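Putative prolyl-tRNA synthetase (Leishmania major, PDB 5XIL) probably attaches L-proline to tRNA(Pro) at the expense of ATP, supplying prolyl-tRNA for protein synthesis. Local coordinates at residues A[55-60]-A[132-137]; A[176-181]-A[228-233]; A[369-372]-A[377-380]. All coordinates share one frame; numbering follows the deposited sequence.

Contact 1: A[55-60]-A[132-137]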
# COMPACT_ATOMS: atom_id res chain seq x y z
N GLY A 55 -4.34 5.61 -5.79
CA GLY A 55 -4.14 6.08 -7.14
C GLY A 55 -4.76 7.41 -7.43
O GLY A 55 -4.12 8.33 -7.98
N LYS A 56 -6.01 7.56 -7.01
CA LYS A 56 -6.76 8.75 -7.22
C LYS A 56 -6.18 9.95 -6.48
O LYS A 56 -6.09 11.04 -7.04
CB LYS A 56 -8.21 8.54 -6.82
CG LYS A 56 -9.01 7.65 -7.78
CD LYS A 56 -10.43 7.51 -7.29
CE LYS A 56 -11.32 6.99 -8.40
NZ LYS A 56 -11.80 8.20 -9.12
N ILE A 57 -5.75 9.73 -5.24
CA ILE A 57 -5.24 10.91 -4.53
C ILE A 57 -3.82 11.27 -5.05
O ILE A 57 -3.49 12.46 -5.10
CB ILE A 57 -5.33 10.77 -3.03
CG1 ILE A 57 -4.49 9.62 -2.55
CG2 ILE A 57 -6.78 10.59 -2.61
CD1 ILE A 57 -4.12 9.78 -1.11
N GLU A 58 -3.05 10.29 -5.53
CA GLU A 58 -1.77 10.59 -6.17
C GLU A 58 -1.99 11.41 -7.40
O GLU A 58 -1.32 12.43 -7.65
CB GLU A 58 -0.91 9.33 -6.43
CG GLU A 58 0.38 9.60 -7.21
CD GLU A 58 1.31 8.38 -7.37
OE1 GLU A 58 1.46 7.55 -6.45
OE2 GLU A 58 1.93 8.29 -8.44
N LYS A 59 -2.98 11.01 -8.17
CA LYS A 59 -3.29 11.67 -9.41
C LYS A 59 -3.80 13.09 -9.17
O LYS A 59 -3.55 14.01 -9.97
CB LYS A 59 -4.31 10.82 -10.20
CG LYS A 59 -4.54 11.29 -11.62
CD LYS A 59 -5.37 10.30 -12.46
CE LYS A 59 -5.50 10.75 -13.92
NZ LYS A 59 -6.56 11.78 -14.06
N LEU A 60 -4.49 13.32 -8.06
CA LEU A 60 -4.84 14.69 -7.73
C LEU A 60 -3.68 15.60 -7.40
O LEU A 60 -3.81 16.80 -7.49
CB LEU A 60 -5.85 14.77 -6.60
CG LEU A 60 -7.26 14.33 -6.94
CD1 LEU A 60 -8.04 14.09 -5.67
CD2 LEU A 60 -7.99 15.30 -7.81
N ARG A 132 0.45 19.16 0.53
CA ARG A 132 -0.63 18.18 0.37
C ARG A 132 -0.08 16.80 0.68
O ARG A 132 0.72 16.23 -0.09
CB ARG A 132 -1.14 18.18 -1.07
CG ARG A 132 -1.62 19.55 -1.56
CD ARG A 132 -1.86 19.56 -3.04
NE ARG A 132 -3.09 18.88 -3.30
CZ ARG A 132 -3.48 18.59 -4.54
NH1 ARG A 132 -2.70 18.96 -5.57
NH2 ARG A 132 -4.64 18.01 -4.75
N LEU A 133 -0.44 16.30 1.83
CA LEU A 133 0.16 15.08 2.41
C LEU A 133 -0.91 14.07 2.87
O LEU A 133 -1.95 14.48 3.42
CB LEU A 133 1.08 15.42 3.56
CG LEU A 133 2.31 16.34 3.20
CD1 LEU A 133 3.04 16.80 4.42
CD2 LEU A 133 3.25 15.70 2.20
N ASN A 134 -0.64 12.80 2.65
CA ASN A 134 -1.48 11.72 3.01
C ASN A 134 -0.67 10.68 3.72
O ASN A 134 0.52 10.44 3.41
CB ASN A 134 -2.07 11.12 1.72
CG ASN A 134 -2.95 9.93 1.98
OD1 ASN A 134 -3.96 10.07 2.67
ND2 ASN A 134 -2.54 8.74 1.53
N MET A 135 -1.33 9.98 4.62
CA MET A 135 -0.74 8.87 5.34
C MET A 135 -1.71 7.70 5.39
O MET A 135 -2.90 7.91 5.54
CB MET A 135 -0.51 9.30 6.78
CG MET A 135 0.52 10.36 6.92
SD MET A 135 0.69 10.82 8.68
CE MET A 135 -0.91 11.51 8.99
N TRP A 136 -1.20 6.51 5.17
CA TRP A 136 -1.92 5.25 5.36
C TRP A 136 -1.48 4.71 6.69
O TRP A 136 -0.31 4.41 6.87
CB TRP A 136 -1.62 4.26 4.24
CG TRP A 136 -2.25 4.66 2.95
CD1 TRP A 136 -1.66 5.38 1.95
CD2 TRP A 136 -3.60 4.42 2.52
NE1 TRP A 136 -2.55 5.59 0.95
CE2 TRP A 136 -3.74 4.99 1.24
CE3 TRP A 136 -4.68 3.74 3.05
CZ2 TRP A 136 -4.92 4.92 0.51
CZ3 TRP A 136 -5.86 3.70 2.34
CH2 TRP A 136 -5.97 4.29 1.08
N ASN A 137 -2.32 4.67 7.69
CA ASN A 137 -1.80 4.10 8.92
C ASN A 137 -2.83 3.52 9.81
O ASN A 137 -4.00 3.49 9.47
CB ASN A 137 -0.93 5.10 9.67
CG ASN A 137 -1.65 6.37 9.99
OD1 ASN A 137 -2.82 6.36 10.37
ND2 ASN A 137 -0.94 7.48 9.89
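I57 meets the carboxamide of N134 with the end of its long branch; both residues are buried, and this is the tight half of a contact whose other half, between L60 and R132, is looser and partly open to solvent. The CD1 methyl of I57 sits over the flat face of the N134 amide, with the two side chains crossing at about a right angle. The isoleucine was modelled in two conformers, so the exact closeness of CD1 to CG or ND2 of N134 is doubtful. N134 extends its amide toward the helix because CG lies anti to the backbone N (chi1 178°). Both ends of that amide are bonded, OD1 by Q159 and ND2 to D64, which fixes its rotation and presents its face to the methyl.

The pairing of helix 40-60 with strand 131-139 is consistent with motif 1 of a class II synthetase, with its long interface helix, lying against the first strand of motif 2; E58 on the same helix forms salt bridges with K47 and R51 of the second subunit.

At the C-terminal end of 55-60 the contact becomes polar. The backbone O of L60 lies near the plane of the R132 guanidinium, at its edge, and takes two weak, bent bonds: from NH1 at 3.1 Å and from NH2 at 3.1 Å, each with an N-H...O angle of 132°. CB of L60 lies 3.9 Å from NH2 of R132. The arginine chain, bent at chi3 (76°), finds its stronger partner in E174, which forms a salt bridge with NH2.

Contact 2: A[176-181]-A[228-233]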
# COMPACT_ATOMS: atom_id res chain seq x y z
N LEU A 176 -14.12 18.72 -2.08
CA LEU A 176 -15.11 18.01 -2.86
C LEU A 176 -14.51 17.00 -3.83
O LEU A 176 -15.15 16.00 -4.12
CB LEU A 176 -16.03 18.96 -3.60
CG LEU A 176 -16.90 19.90 -2.77
CD1 LEU A 176 -17.60 20.98 -3.58
CD2 LEU A 176 -17.94 19.07 -2.05
N GLU A 177 -13.32 17.23 -4.32
CA GLU A 177 -12.62 16.24 -5.12
C GLU A 177 -12.38 14.98 -4.32
O GLU A 177 -12.59 13.85 -4.83
CB GLU A 177 -11.32 16.75 -5.72
CG GLU A 177 -11.56 17.71 -6.90
CD GLU A 177 -10.30 18.50 -7.28
OE1 GLU A 177 -9.39 18.74 -6.46
OE2 GLU A 177 -10.23 18.94 -8.43
N ILE A 178 -11.97 15.18 -3.10
CA ILE A 178 -11.68 14.09 -2.20
C ILE A 178 -12.97 13.36 -1.84
O ILE A 178 -13.02 12.12 -1.86
CB ILE A 178 -10.92 14.58 -0.94
CG1 ILE A 178 -9.49 15.02 -1.27
CG2 ILE A 178 -10.94 13.49 0.16
CD1 ILE A 178 -8.55 13.91 -1.69
N LEU A 179 -14.03 14.12 -1.58
CA LEU A 179 -15.32 13.51 -1.35
C LEU A 179 -15.79 12.66 -2.50
O LEU A 179 -16.27 11.55 -2.27
CB LEU A 179 -16.43 14.56 -1.00
CG LEU A 179 -17.69 13.92 -0.43
CD1 LEU A 179 -17.43 13.45 0.97
CD2 LEU A 179 -18.85 14.89 -0.47
N GLU A 180 -15.57 13.12 -3.74
CA GLU A 180 -15.86 12.30 -4.92
C GLU A 180 -15.06 11.01 -4.97
O GLU A 180 -15.61 9.96 -5.37
CB GLU A 180 -15.75 13.09 -6.21
CG GLU A 180 -16.83 14.12 -6.38
CD GLU A 180 -18.29 13.61 -6.27
OE1 GLU A 180 -18.63 12.51 -6.69
OE2 GLU A 180 -19.11 14.41 -5.81
N CYS A 181 -13.79 11.06 -4.55
CA CYS A 181 -13.00 9.89 -4.43
C CYS A 181 -13.62 8.87 -3.46
O CYS A 181 -13.65 7.67 -3.76
CB CYS A 181 -11.57 10.18 -3.96
SG CYS A 181 -10.58 11.12 -5.10
N ALA A 228 -17.51 8.24 5.26
CA ALA A 228 -16.22 8.94 5.17
C ALA A 228 -16.53 10.42 5.17
O ALA A 228 -17.65 10.77 4.90
CB ALA A 228 -15.50 8.60 3.92
N THR A 229 -15.53 11.24 5.47
CA THR A 229 -15.73 12.68 5.56
C THR A 229 -14.54 13.40 5.02
O THR A 229 -13.36 12.96 5.11
CB THR A 229 -16.08 13.19 7.02
OG1 THR A 229 -15.07 12.72 7.88
CG2 THR A 229 -17.44 12.66 7.58
N SER A 230 -14.84 14.60 4.52
CA SER A 230 -13.84 15.53 4.03
C SER A 230 -14.16 16.94 4.60
O SER A 230 -15.26 17.46 4.32
CB SER A 230 -13.89 15.55 2.48
OG SER A 230 -12.88 16.42 1.92
N HIS A 231 -13.19 17.53 5.34
CA HIS A 231 -13.46 18.71 6.17
C HIS A 231 -12.75 19.93 5.53
O HIS A 231 -11.59 19.84 5.20
CB HIS A 231 -12.86 18.50 7.56
CG HIS A 231 -13.25 17.23 8.20
ND1 HIS A 231 -14.54 16.98 8.58
CD2 HIS A 231 -12.53 16.15 8.54
CE1 HIS A 231 -14.60 15.79 9.14
NE2 HIS A 231 -13.39 15.26 9.11
N ASN A 232 -13.45 21.05 5.37
CA ASN A 232 -12.85 22.33 5.14
C ASN A 232 -12.57 22.99 6.50
O ASN A 232 -13.52 23.34 7.23
CB ASN A 232 -13.76 23.16 4.27
CG ASN A 232 -13.07 24.41 3.80
OD1 ASN A 232 -12.29 24.94 4.52
ND2 ASN A 232 -13.37 24.86 2.59
N LEU A 233 -11.30 23.05 6.89
CA LEU A 233 -10.90 23.53 8.17
C LEU A 233 -10.71 25.07 8.14
O LEU A 233 -10.40 25.60 9.14
CB LEU A 233 -9.60 22.89 8.66
CG LEU A 233 -9.56 21.35 8.59
CD1 LEU A 233 -8.25 20.78 8.96
CD2 LEU A 233 -10.67 20.84 9.47
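The hydroxyl of S230 is held between a carbonyl and a hydrophobic side chain of the same helix: OG hydrogen-bonds to the backbone O of V175, and it rests against I178, 3.9 Å from CB and 3.9 Å from CG2. With OG anti to the backbone N (chi1 -178°), the serine extends its polar end to the helix, where a buried hydroxyl is satisfied without any bond between 176-181 and 228-233 themselves.

The rest is plain packing against the CB of S230. That carbon faces the backbone N of L179 at 4.3 Å, and CD1 of L179 comes in at 4.4 Å from the same CB. Serine thus lies between two successive helix residues, I178 beside its oxygen and L179 beside its carbon. The small size of the side chain fits the short separation of the backbones, 5.9 Å between CA of L179 and CA of S230.

Around this point, helix 168-189 packs on one face of the antiparallel strands of the class II core. L179 reaches T212 and V214 on strand 210-218, I178 and S230 both touch W262 on strand 253-265, and I178 also meets I57 of helix 40-60.

Contact 3: A[369-372]-A[377-380]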
# COMPACT_ATOMS: atom_id res chain seq x y z
N ALA A 369 -21.61 -24.70 -16.09
CA ALA A 369 -22.73 -24.32 -15.30
C ALA A 369 -22.28 -23.31 -14.24
O ALA A 369 -21.47 -23.65 -13.39
CB ALA A 369 -23.30 -25.52 -14.60
N VAL A 370 -22.85 -22.13 -14.26
CA VAL A 370 -22.39 -21.00 -13.45
C VAL A 370 -23.53 -20.59 -12.57
O VAL A 370 -24.61 -20.36 -13.04
CB VAL A 370 -21.97 -19.83 -14.32
CG1 VAL A 370 -21.48 -18.65 -13.45
CG2 VAL A 370 -20.89 -20.24 -15.26
N ALA A 371 -23.29 -20.57 -11.27
CA ALA A 371 -24.26 -20.15 -10.31
C ALA A 371 -23.84 -18.77 -9.82
O ALA A 371 -22.69 -18.63 -9.33
CB ALA A 371 -24.20 -21.12 -9.15
N VAL A 372 -24.71 -17.76 -9.99
CA VAL A 372 -24.45 -16.38 -9.56
C VAL A 372 -24.90 -16.16 -8.12
O VAL A 372 -26.07 -16.39 -7.77
CB VAL A 372 -25.22 -15.40 -10.46
CG1 VAL A 372 -24.88 -14.00 -10.13
CG2 VAL A 372 -24.93 -15.70 -11.91
N ALA A 377 -29.12 -16.85 -9.76
CA ALA A 377 -29.35 -17.24 -11.15
C ALA A 377 -28.35 -18.28 -11.63
O ALA A 377 -27.24 -18.37 -11.12
CB ALA A 377 -29.30 -16.04 -12.02
N ARG A 378 -28.74 -19.08 -12.61
CA ARG A 378 -27.86 -20.07 -13.19
C ARG A 378 -27.67 -19.76 -14.62
O ARG A 378 -28.65 -19.44 -15.29
CB ARG A 378 -28.42 -21.44 -12.95
CG ARG A 378 -28.37 -21.80 -11.49
CD ARG A 378 -28.85 -23.20 -11.26
NE ARG A 378 -27.93 -24.21 -11.81
CZ ARG A 378 -26.83 -24.65 -11.19
NH1 ARG A 378 -26.47 -24.19 -10.00
NH2 ARG A 378 -26.06 -25.55 -11.78
N HIS A 379 -26.43 -19.77 -15.11
CA HIS A 379 -26.14 -19.52 -16.52
C HIS A 379 -25.39 -20.69 -17.10
O HIS A 379 -24.65 -21.37 -16.38
CB HIS A 379 -25.23 -18.33 -16.67
CG HIS A 379 -25.88 -17.05 -16.33
ND1 HIS A 379 -26.49 -16.25 -17.27
CD2 HIS A 379 -26.06 -16.44 -15.13
CE1 HIS A 379 -26.96 -15.16 -16.67
NE2 HIS A 379 -26.73 -15.27 -15.38
N SER A 380 -25.55 -20.91 -18.39
CA SER A 380 -24.63 -21.80 -19.12
C SER A 380 -23.64 -20.94 -19.82
O SER A 380 -24.03 -20.04 -20.55
CB SER A 380 -25.33 -22.69 -20.13
OG SER A 380 -26.10 -23.62 -19.42
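Strands 369-372 and 378-380 run antiparallel, their N-to-C directions 151° apart and their axes 4.7 Å apart at closest approach, with V370 and H379 as a hydrogen-bonded pair joined by V370 N to H379 O at 2.9 Å and H379 N to V370 O at 2.8 Å.

The side chains divide the hairpin into two unlike faces. On one, R378 reaches across the adjoining strand: its guanidinium passes obliquely by two alanine methyls on the way to E357, NH1 lying 3.9 Å from CB of A371 and NH2 lying 3.9 Å from CB of A369. A bend at chi3 (69°) turns the group so that NH2 can form a salt bridge with E357, one strand further on.

On the face carrying V370 and H379, the imidazole is met at its edge by a methyl, CG2 of V372 standing 3.5 Å from CD2 of H379. V370 and V372 continue inward on this face, touching L394 and V398 of helix 387-412, whereas H379 itself is exposed.

The next rung toward the turn is nearly straight: V372 N bonds to A377 O at 2.8 Å with an N-H...O angle of 176°. V370 O is also approached by CA of R378, in a CA-H...O contact of 3.3 Å, so this carbonyl serves two neighbouring residues of the partner strand. The turn between the strands is short, and S375 OG hydrogen-bonds to the backbone N of A377. This is a beta hairpin closing one side of the mixed five-stranded sheet, strand order 2-1-3-4-5, in the alpha/beta anticodon-binding domain of class IIa synthetases.

Overall arrangement
Contacts 1 and 2 are neighbours in the catalytic core, their centres 12 Å apart, and they touch directly: I57 CG2 lies 3.9 Å from I178 CD1, and L60 CD1 lies 3.9 Å from C181 SG. Helices 40-60 and 168-189 therefore pack on each other while each also meets a strand of the catalytic core. Contact 3 belongs to the anticodon-binding domain; its centre is 40 Å from those of both other contacts, with nearest atoms about 25 Å away in each case, and it touches neither. All three lie away from the zinc site of C438, C443 and C493 and from the magnesium site of E219 and H413.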